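Local coordinates for protein dermonecrotic toxin (Pasteurella multocida, PDB 2EBF) that acts as a mitogenic, osteolytic dermonecrotic toxin that induces bone resorption and is associated with severe progressive atrophic rhinitis in pigs, at residues I184-R189 against F305-A310. Numbering follows the deposited sequence.
Sequences ISAPFR and FEQAFA. With GLC (alpha-D-glucopyranose), chain B; GLC (alpha-D-glucopyranose), chain C.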
# COMPACT_ATOMS: atom_id res chain seq x y z
N ILE A 184 9.80 -2.37 -10.40
CA ILE A 184 9.74 -3.59 -9.60
C ILE A 184 9.96 -4.85 -10.45
O ILE A 184 10.64 -5.78 -10.01
CB ILE A 184 8.38 -3.72 -8.84
CG1 ILE A 184 8.08 -2.48 -8.00
CG2 ILE A 184 8.36 -4.98 -7.96
CD1 ILE A 184 6.63 -2.41 -7.47
N SER A 185 9.40 -4.87 -11.66
CA SER A 185 9.46 -6.07 -12.48
C SER A 185 10.72 -6.18 -13.34
O SER A 185 10.88 -7.15 -14.08
CB SER A 185 8.23 -6.17 -13.38
OG SER A 185 8.27 -5.17 -14.39
N ALA A 186 11.60 -5.19 -13.26
CA ALA A 186 12.78 -5.15 -14.13
C ALA A 186 13.99 -5.81 -13.47
O ALA A 186 14.36 -5.45 -12.36
CB ALA A 186 13.10 -3.70 -14.51
N PRO A 187 14.62 -6.78 -14.17
CA PRO A 187 15.91 -7.31 -13.68
C PRO A 187 16.89 -6.16 -13.55
O PRO A 187 17.10 -5.41 -14.50
CB PRO A 187 16.34 -8.27 -14.79
CG PRO A 187 15.03 -8.69 -15.45
CD PRO A 187 14.18 -7.44 -15.41
N PHE A 188 17.46 -6.00 -12.36
CA PHE A 188 18.28 -4.83 -12.04
C PHE A 188 19.59 -4.84 -12.82
O PHE A 188 20.28 -5.85 -12.86
CB PHE A 188 18.56 -4.78 -10.53
CG PHE A 188 19.42 -3.61 -10.11
CD1 PHE A 188 20.76 -3.79 -9.80
CD2 PHE A 188 18.88 -2.32 -10.03
CE1 PHE A 188 21.57 -2.73 -9.40
CE2 PHE A 188 19.68 -1.24 -9.64
CZ PHE A 188 21.03 -1.44 -9.32
N ARG A 189 19.91 -3.72 -13.45
CA ARG A 189 21.12 -3.62 -14.26
C ARG A 189 21.90 -2.34 -13.95
O ARG A 189 22.76 -1.94 -14.72
CB ARG A 189 20.78 -3.67 -15.76
CG ARG A 189 20.08 -4.96 -16.23
CD ARG A 189 21.06 -6.08 -16.47
NE ARG A 189 20.41 -7.32 -16.90
CZ ARG A 189 20.00 -8.29 -16.08
NH1 ARG A 189 20.16 -8.18 -14.76
NH2 ARG A 189 19.42 -9.37 -16.58
N PHE A 305 14.54 3.09 -17.27
CA PHE A 305 15.51 4.12 -16.85
C PHE A 305 16.17 3.72 -15.54
O PHE A 305 17.41 3.74 -15.42
CB PHE A 305 14.83 5.49 -16.72
CG PHE A 305 15.80 6.62 -16.45
CD1 PHE A 305 16.32 7.38 -17.51
CD2 PHE A 305 16.18 6.94 -15.15
CE1 PHE A 305 17.21 8.43 -17.27
CE2 PHE A 305 17.07 7.97 -14.90
CZ PHE A 305 17.58 8.72 -15.96
N GLU A 306 15.35 3.35 -14.57
CA GLU A 306 15.85 2.93 -13.27
C GLU A 306 16.59 1.60 -13.37
O GLU A 306 17.62 1.42 -12.73
CB GLU A 306 14.70 2.84 -12.26
CG GLU A 306 14.03 4.18 -11.99
CD GLU A 306 12.88 4.50 -12.93
OE1 GLU A 306 12.61 3.70 -13.86
OE2 GLU A 306 12.23 5.54 -12.73
N GLN A 307 16.07 0.68 -14.18
CA GLN A 307 16.73 -0.61 -14.44
C GLN A 307 18.17 -0.41 -14.90
O GLN A 307 19.07 -1.16 -14.50
CB GLN A 307 15.97 -1.40 -15.51
CG GLN A 307 16.60 -2.75 -15.83
CD GLN A 307 15.91 -3.52 -16.93
OE1 GLN A 307 15.96 -4.76 -16.96
NE2 GLN A 307 15.26 -2.81 -17.83
N ALA A 308 18.39 0.61 -15.72
CA ALA A 308 19.69 0.89 -16.31
C ALA A 308 20.63 1.68 -15.39
O ALA A 308 21.83 1.40 -15.34
CB ALA A 308 19.51 1.64 -17.64
N PHE A 309 20.08 2.66 -14.66
CA PHE A 309 20.90 3.69 -14.02
C PHE A 309 20.80 3.84 -12.50
O PHE A 309 21.70 4.42 -11.88
CB PHE A 309 20.62 5.06 -14.64
CG PHE A 309 20.76 5.11 -16.14
CD1 PHE A 309 19.75 5.69 -16.91
CD2 PHE A 309 21.89 4.61 -16.77
CE1 PHE A 309 19.87 5.76 -18.30
CE2 PHE A 309 22.02 4.67 -18.16
CZ PHE A 309 21.01 5.25 -18.92
N ALA A 310 19.71 3.35 -11.91
CA ALA A 310 19.51 3.54 -10.47
C ALA A 310 20.64 2.90 -9.67
O ALA A 310 21.17 1.86 -10.06
CB ALA A 310 18.15 2.99 -10.04
C1 GLC B . 23.54 -6.32 -12.85
C2 GLC B . 23.47 -7.75 -13.39
C3 GLC B . 24.72 -8.07 -14.22
C4 GLC B . 24.92 -7.03 -15.33
C5 GLC B . 24.86 -5.60 -14.79
C6 GLC B . 24.75 -4.62 -15.95
O2 GLC B . 23.33 -8.69 -12.31
O3 GLC B . 24.58 -9.37 -14.80
O4 GLC B . 26.19 -7.22 -15.96
O5 GLC B . 23.74 -5.39 -13.92
O6 GLC B . 24.93 -3.28 -15.47
C1 GLC C . 24.41 -5.10 -11.00
C2 GLC C . 25.78 -4.72 -10.41
C3 GLC C . 26.29 -5.82 -9.48
C4 GLC C . 25.25 -6.16 -8.40
C5 GLC C . 23.86 -6.44 -9.01
C6 GLC C . 22.77 -6.56 -7.94
O1 GLC C . 24.57 -6.22 -11.87
O2 GLC C . 26.74 -4.46 -11.45
O3 GLC C . 27.50 -5.40 -8.85
O4 GLC C . 25.70 -7.26 -7.62
O5 GLC C . 23.48 -5.42 -9.95
O6 GLC C . 22.52 -5.30 -7.28
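The ring of Phe188 meets two oxygens at its edge, near its plane: Phe188 CZ lies 3.4 Å from the backbone O of Ala310, while Phe188 CD1 lies 3.2 Å from O5 of the chain C glucose. The ring thus spans from the end of helix 305-309 to the sugar. The first torsion explains this reach: CG stands opposite the backbone N (chi1 179°), and although the CB leaves the backbone away from the helix, the far end of the ring swings back to Ala310. Phe315 meets the same ring edge-to-face and Arg312 makes a cation-pi contact with it, both from the following helix.

The guanidinium of Arg189 is folded back by a bend at chi2, and NH1 donates to Phe188 O at 3.0 Å; the donor sits above that carbonyl's plane, 50° out of it. NH1 also passes 3.6 Å from C2 of the chain B glucose, approaching obliquely.

One hydrogen bond joins the two backbones: Arg189 N to Gln307 O, 2.9 Å, in the carbonyl plane but bent at the hydrogen (134°). The extended side chain of Gln307 lies beside that of Arg189 and crosses Pro187, and its CB is 3.8 Å from Ala186 CB. Asn146 bonds Ala186 O and Phe188 N, tying the loop down from a further segment.

The Arg189 carbonyl accepts a hydrogen bond from O6 of the chain B glucose at 2.7 Å. With the Phe188 ring edge at O5 of the chain C glucose, the glycan meets both side-chain and backbone surface, with the helix end behind. Both segments lie within the C2 region of the toxin's C-terminal part; Phe188 and Arg189, with Gly190, Ala192, Arg312 and Leu104 of the membrane localization domain region, form a glycan pocket combining an aromatic edge with polar backbone contacts.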